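Local structure of thioredoxin-like fold domain-containing protein (Enterococcus faecalis, 1Z6M) at residues G79-M82 against H83-D87; S96-H99 against K100-A103. The protein is of unknown function but has a thioredoxin-like fold and a CxxC pair at a helix start, consistent with a thiol-disulfide oxidoreductase role. All blocks are in the same frame, centred on the assembly; numbering follows the deposited sequence. Where two conformers were deposited one is given.

Contact 1 (G79-M82 against H83-D87); sequences GNVM and HHYID
His83 N donates to Gly79 O over 2.9 Å, an i to i+4 bond of helix 77-83. The next two bonds change character. His84 N reaches Val81 O at 3.0 Å and Tyr85 N reaches Met82 O at 3.0 Å; both are i to i+3, made as the chain enters the type I turn His83-Ile86. The switch from i+4 to i+3 spacing is the backbone evidence that the chain here leaves the regular helical pattern for a turn.

The side chains of the turn pack back on carbonyls of the preceding helical turn. Asn80 O sits over the centre of the His84 ring, 3.0 Å above its plane, an oxygen-on-ring contact rather than a hydrogen bond. Because His84 CG lies anti to its own carbonyl carbon (chi1 -51°), the imidazole folds back over the preceding turn. Gly79 O likewise lies over one face of the His83 ring, displaced toward the rim. Both rings owe their polar grip to residues elsewhere: Asp70 accepts from His84 NE2 through OD2 and pairs with His83 ND1 through OD1, while His83 NE2 bonds Val37 N. Two bonds thus fix the rotation of the His83 ring.

Tyr85 turns toward Val81 instead. Val81 O meets its ring edge in plane, 3.2 Å from Tyr85 CD1, and Val81 CG1 lies 3.9 Å from Tyr85 CE1, the two side chains running alongside each other. The Tyr85 hydroxyl bonds Glu121.

Val81 and Tyr85 pack together on helix 113-123, against Val116 and Ala117 among others, while Ile86 and Met82 face helix 91-103, and His83 and Ile86 reach Leu68 of strand 62-68.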
ATOM      1  N   GLY A  79       6.020   9.670  -4.618  1.00 10.82           N
ATOM      2  CA  GLY A  79       5.586   8.291  -4.446  1.00 10.75           C
ATOM      3  C   GLY A  79       4.905   7.760  -5.684  1.00 10.46           C
ATOM      4  O   GLY A  79       5.103   6.605  -6.056  1.00 10.41           O
ATOM      5  N   ASN A  80       4.105   8.608  -6.326  1.00 10.40           N
ATOM      6  CA  ASN A  80       3.434   8.202  -7.552  1.00 10.90           C
ATOM      7  C   ASN A  80       4.420   7.665  -8.585  1.00 11.53           C
ATOM      8  O   ASN A  80       4.166   6.652  -9.236  1.00 12.19           O
ATOM      9  CB  ASN A  80       2.653   9.365  -8.189  1.00 10.43           C
ATOM     10  CG  ASN A  80       1.576   9.951  -7.287  1.00 11.41           C
ATOM     11  OD1 ASN A  80       1.335   9.482  -6.176  1.00 11.41           O
ATOM     12  ND2 ASN A  80       0.915  11.000  -7.783  1.00 11.87           N
ATOM     13  N   VAL A  81       5.549   8.358  -8.738  1.00 11.64           N
ATOM     14  CA  VAL A  81       6.567   7.937  -9.684  1.00 11.88           C
ATOM     15  C   VAL A  81       7.037   6.529  -9.316  1.00 11.97           C
ATOM     16  O   VAL A  81       7.078   5.642 -10.169  1.00 12.03           O
ATOM     17  CB  VAL A  81       7.777   8.897  -9.699  1.00 12.35           C
ATOM     18  CG1 VAL A  81       8.862   8.371 -10.642  1.00 13.32           C
ATOM     19  CG2 VAL A  81       7.352  10.312 -10.104  1.00 13.18           C
HETATM   20  N   MSE A  82       7.368   6.318  -8.042  1.00 11.12           N
HETATM   21  CA  MSE A  82       7.823   5.012  -7.582  1.00 11.50           C
HETATM   22  C   MSE A  82       6.812   3.896  -7.810  1.00 11.61           C
HETATM   23  O   MSE A  82       7.194   2.773  -8.142  1.00 11.88           O
HETATM   24  CB  MSE A  82       8.222   5.083  -6.107  1.00 11.31           C
HETATM   25  CG  MSE A  82       9.596   5.690  -5.875  1.00 11.46           C
HETATM   26 SE   MSE A  82      10.971   4.560  -6.400  1.00  9.36          SE
HETATM   27  CE  MSE A  82      12.403   5.668  -6.177  1.00 13.63           C
ATOM     28  N   HIS A  83       5.525   4.208  -7.651  1.00 11.11           N
ATOM     29  CA  HIS A  83       4.470   3.225  -7.875  1.00 11.25           C
ATOM     30  C   HIS A  83       4.515   2.637  -9.273  1.00 11.69           C
ATOM     31  O   HIS A  83       4.031   1.527  -9.497  1.00 12.63           O
ATOM     32  CB  HIS A  83       3.105   3.861  -7.684  1.00 10.90           C
ATOM     33  CG  HIS A  83       2.808   4.247  -6.272  1.00 10.48           C
ATOM     34  ND1 HIS A  83       1.716   5.012  -5.939  1.00  9.92           N
ATOM     35  CD2 HIS A  83       3.442   3.960  -5.111  1.00  9.36           C
ATOM     36  CE1 HIS A  83       1.683   5.173  -4.627  1.00 10.20           C
ATOM     37  NE2 HIS A  83       2.725   4.553  -4.102  1.00 10.57           N
ATOM     38  N   HIS A  84       5.083   3.379 -10.217  1.00 12.22           N
ATOM     39  CA  HIS A  84       5.079   2.953 -11.611  1.00 13.24           C
ATOM     40  C   HIS A  84       6.265   2.064 -11.966  1.00 13.56           C
ATOM     41  O   HIS A  84       6.392   1.653 -13.121  1.00 14.40           O
ATOM     42  CB  HIS A  84       4.984   4.175 -12.530  1.00 13.32           C
ATOM     43  CG  HIS A  84       3.864   5.093 -12.164  1.00 13.38           C
ATOM     44  ND1 HIS A  84       3.901   6.447 -12.412  1.00 13.57           N
ATOM     45  CD2 HIS A  84       2.691   4.859 -11.524  1.00 13.28           C
ATOM     46  CE1 HIS A  84       2.792   7.004 -11.957  1.00 14.08           C
ATOM     47  NE2 HIS A  84       2.045   6.064 -11.407  1.00 13.85           N
ATOM     48  N   TYR A  85       7.106   1.764 -10.968  1.00 14.27           N
ATOM     49  CA  TYR A  85       8.255   0.870 -11.112  1.00 14.85           C
ATOM     50  C   TYR A  85       8.000  -0.488 -10.455  1.00 15.43           C
ATOM     51  O   TYR A  85       8.916  -1.294 -10.287  1.00 17.21           O
ATOM     52  CB  TYR A  85       9.536   1.531 -10.551  1.00 14.52           C
ATOM     53  CG  TYR A  85      10.043   2.636 -11.442  1.00 14.87           C
ATOM     54  CD1 TYR A  85       9.494   3.918 -11.398  1.00 14.81           C
ATOM     55  CD2 TYR A  85      11.064   2.390 -12.357  1.00 14.36           C
ATOM     56  CE1 TYR A  85       9.945   4.929 -12.240  1.00 15.53           C
ATOM     57  CE2 TYR A  85      11.522   3.386 -13.201  1.00 14.82           C
ATOM     58  CZ  TYR A  85      10.956   4.654 -13.141  1.00 14.64           C
ATOM     59  OH  TYR A  85      11.403   5.651 -13.981  1.00 16.52           O
ATOM     60  N   ILE A  86       6.742  -0.732 -10.092  1.00 15.56           N
ATOM     61  CA  ILE A  86       6.344  -1.957  -9.431  1.00 15.69           C
ATOM     62  C   ILE A  86       5.991  -3.013 -10.461  1.00 16.79           C
ATOM     63  O   ILE A  86       5.157  -2.790 -11.346  1.00 17.18           O
ATOM     64  CB  ILE A  86       5.183  -1.691  -8.430  1.00 15.84           C
ATOM     65  CG1 ILE A  86       5.716  -0.901  -7.224  1.00 16.01           C
ATOM     66  CG2 ILE A  86       4.492  -2.990  -8.006  1.00 17.02           C
ATOM     67  CD1 ILE A  86       6.645  -1.685  -6.295  1.00 15.92           C
ATOM     68  N   ASP A  87       6.652  -4.162 -10.330  1.00 17.23           N
ATOM     69  CA  ASP A  87       6.473  -5.276 -11.239  1.00 18.38           C
ATOM     70  C   ASP A  87       5.344  -6.161 -10.750  1.00 18.12           C
ATOM     71  O   ASP A  87       5.557  -7.056  -9.933  1.00 18.42           O
ATOM     72  CB  ASP A  87       7.765  -6.087 -11.348  1.00 18.89           C
ATOM     73  CG  ASP A  87       7.671  -7.200 -12.379  1.00 21.13           C
ATOM     74  OD1 ASP A  87       6.584  -7.377 -12.983  1.00 20.56           O
ATOM     75  OD2 ASP A  87       8.682  -7.906 -12.581  1.00 22.93           O
TER

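Contact 2 (S96-H99 against K100-A103); sequences SALH and KMFA
Between Ser96-His99 and Lys100-Ala103 the contact is local, made by successive turns of one alpha-helix, 91-103, in the thioredoxin-like fold; one side of this helix packs on helix 40-58, at whose start lies a CxxC pattern of thioredoxin type. Four i to i+4 bonds define the helix: Lys100 N to Ser96 O, Met101 N to Ala97 O at 2.8 Å, Phe102 N to Leu98 O, and Ala103 N to His99 O. The Met101 bond is the straightest, with an angle of 167° at its hydrogen.

Exposed Lys100 contrasts with the buried Leu98, Met101 and Phe102. Its chain bends at the last torsion (chi4 84°) and brings NZ 3.4 Å from Ser96 OG, a weak hydrogen bond that is doubtful because both side chains have alternate conformers. Among the buried residues, the side chains of selenomethionine Met101, extended beyond CG, and Leu98 cross obliquely, with Met101 SE 4.1 Å from Leu98 CD2; Met101 CG also lies 3.2 Å from Ala97 O. Phe102 goes toward helix 40-58, touching Cys42 and Arg43 and meeting the Phe46 ring at about 40° between planes, while Leu98 shares Phe46. Phe102 CD1 lies 3.3 Å from Leu98 O.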
ATOM      1  N   SER A  96       9.409  -6.846  -2.055  1.00 14.82           N
ATOM      2  CA  SER A  96      10.798  -6.523  -1.740  0.50 14.76           C
ATOM      3  C   SER A  96      11.136  -5.104  -2.189  1.00 14.53           C
ATOM      4  O   SER A  96      11.793  -4.349  -1.477  1.00 14.45           O
ATOM      5  CB  SER A  96      11.755  -7.526  -2.394  0.50 15.36           C
ATOM      6  OG  SER A  96      13.114  -7.166  -2.167  0.50 16.31           O
ATOM      7  N   ALA A  97      10.679  -4.747  -3.384  1.00 13.67           N
ATOM      8  CA  ALA A  97      10.878  -3.407  -3.898  1.00 13.33           C
ATOM      9  C   ALA A  97      10.203  -2.367  -3.005  1.00 13.08           C
ATOM     10  O   ALA A  97      10.796  -1.340  -2.715  1.00 12.44           O
ATOM     11  CB  ALA A  97      10.376  -3.303  -5.334  1.00 13.92           C
ATOM     12  N   LEU A  98       8.971  -2.624  -2.568  1.00 12.69           N
ATOM     13  CA  LEU A  98       8.300  -1.707  -1.651  1.00 12.13           C
ATOM     14  C   LEU A  98       9.107  -1.523  -0.378  1.00 11.65           C
ATOM     15  O   LEU A  98       9.262  -0.405   0.113  1.00 11.53           O
ATOM     16  CB  LEU A  98       6.905  -2.209  -1.292  1.00 12.30           C
ATOM     17  CG  LEU A  98       5.866  -2.121  -2.406  1.00 12.81           C
ATOM     18  CD1 LEU A  98       4.587  -2.815  -1.939  1.00 15.36           C
ATOM     19  CD2 LEU A  98       5.585  -0.679  -2.827  1.00 13.84           C
ATOM     20  N   HIS A  99       9.644  -2.618   0.151  1.00 11.73           N
ATOM     21  CA  HIS A  99      10.490  -2.526   1.332  1.00 12.57           C
ATOM     22  C   HIS A  99      11.709  -1.642   1.099  1.00 12.41           C
ATOM     23  O   HIS A  99      12.070  -0.853   1.961  1.00 13.30           O
ATOM     24  CB  HIS A  99      10.910  -3.907   1.825  1.00 12.84           C
ATOM     25  CG  HIS A  99       9.792  -4.679   2.443  1.00 15.15           C
ATOM     26  ND1 HIS A  99       9.764  -6.055   2.465  1.00 17.22           N
ATOM     27  CD2 HIS A  99       8.653  -4.270   3.047  1.00 16.15           C
ATOM     28  CE1 HIS A  99       8.657  -6.461   3.065  1.00 16.95           C
ATOM     29  NE2 HIS A  99       7.967  -5.397   3.434  1.00 15.88           N
ATOM     30  N   LYS A 100      12.340  -1.780  -0.062  1.00 12.07           N
ATOM     31  CA  LYS A 100      13.502  -0.954  -0.368  0.50 12.63           C
ATOM     32  C   LYS A 100      13.115   0.508  -0.575  1.00 12.27           C
ATOM     33  O   LYS A 100      13.832   1.407  -0.122  1.00 12.20           O
ATOM     34  CB  LYS A 100      14.264  -1.495  -1.578  0.50 13.67           C
ATOM     35  CG  LYS A 100      15.249  -2.602  -1.255  0.50 15.73           C
ATOM     36  CD  LYS A 100      16.141  -2.886  -2.454  0.50 18.15           C
ATOM     37  CE  LYS A 100      16.779  -4.261  -2.375  0.50 20.08           C
ATOM     38  NZ  LYS A 100      15.870  -5.325  -2.900  0.50 21.37           N
HETATM   39  N   MSE A 101      11.992   0.738  -1.254  1.00 11.75           N
HETATM   40  CA  MSE A 101      11.473   2.099  -1.436  1.00 11.11           C
HETATM   41  C   MSE A 101      11.224   2.781  -0.084  1.00 11.06           C
HETATM   42  O   MSE A 101      11.621   3.927   0.128  1.00 11.55           O
HETATM   43  CB  MSE A 101      10.179   2.088  -2.271  1.00 11.13           C
HETATM   44  CG  MSE A 101      10.342   1.687  -3.729  1.00 11.23           C
HETATM   45 SE   MSE A 101       8.690   1.451  -4.542  1.00  8.32          SE
HETATM   46  CE  MSE A 101       9.270   0.939  -6.193  1.00 13.30           C
ATOM     47  N   PHE A 102      10.588   2.067   0.842  1.00 10.96           N
ATOM     48  CA  PHE A 102      10.349   2.633   2.159  1.00 11.28           C
ATOM     49  C   PHE A 102      11.653   2.878   2.921  1.00 11.63           C
ATOM     50  O   PHE A 102      11.805   3.911   3.585  1.00 11.97           O
ATOM     51  CB  PHE A 102       9.418   1.730   2.970  1.00 11.46           C
ATOM     52  CG  PHE A 102       7.941   1.925   2.665  1.00 10.41           C
ATOM     53  CD1 PHE A 102       7.147   0.851   2.290  1.00 11.19           C
ATOM     54  CD2 PHE A 102       7.351   3.177   2.768  1.00 11.21           C
ATOM     55  CE1 PHE A 102       5.791   1.011   2.024  1.00 10.57           C
ATOM     56  CE2 PHE A 102       5.995   3.354   2.510  1.00 10.89           C
ATOM     57  CZ  PHE A 102       5.218   2.264   2.144  1.00 10.88           C
ATOM     58  N   ALA A 103      12.594   1.942   2.831  1.00 11.62           N
ATOM     59  CA  ALA A 103      13.855   2.110   3.545  1.00 11.92           C
ATOM     60  C   ALA A 103      14.661   3.311   3.043  1.00 11.77           C
ATOM     61  O   ALA A 103      15.458   3.877   3.788  1.00 12.90           O
ATOM     62  CB  ALA A 103      14.692   0.856   3.439  1.00 12.26           C
TER

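In the fold
From the N terminus, contact 1 comes first, where the chain passes from helix 77-83 through the turn His83-Ile86; contact 2 follows within helix 91-103. They stand in series: neither encloses nor crosses the other, and neither closes a long loop, since contact 1 spans a tight turn and contact 2 turns of one helix. Their centres lie about 11 Å apart, yet they touch. Met101 CE is 3.4 Å from Met82 O. An apolar group of Ile86, Met101 and Leu98 joins them, Ile86 CD1 lying 3.7 Å from Met101 CE and 3.8 Å from Leu98 CD2. Contact 1 separately touches helix 113-123 through Val81 and Tyr85; contact 2 reaches helix 40-58.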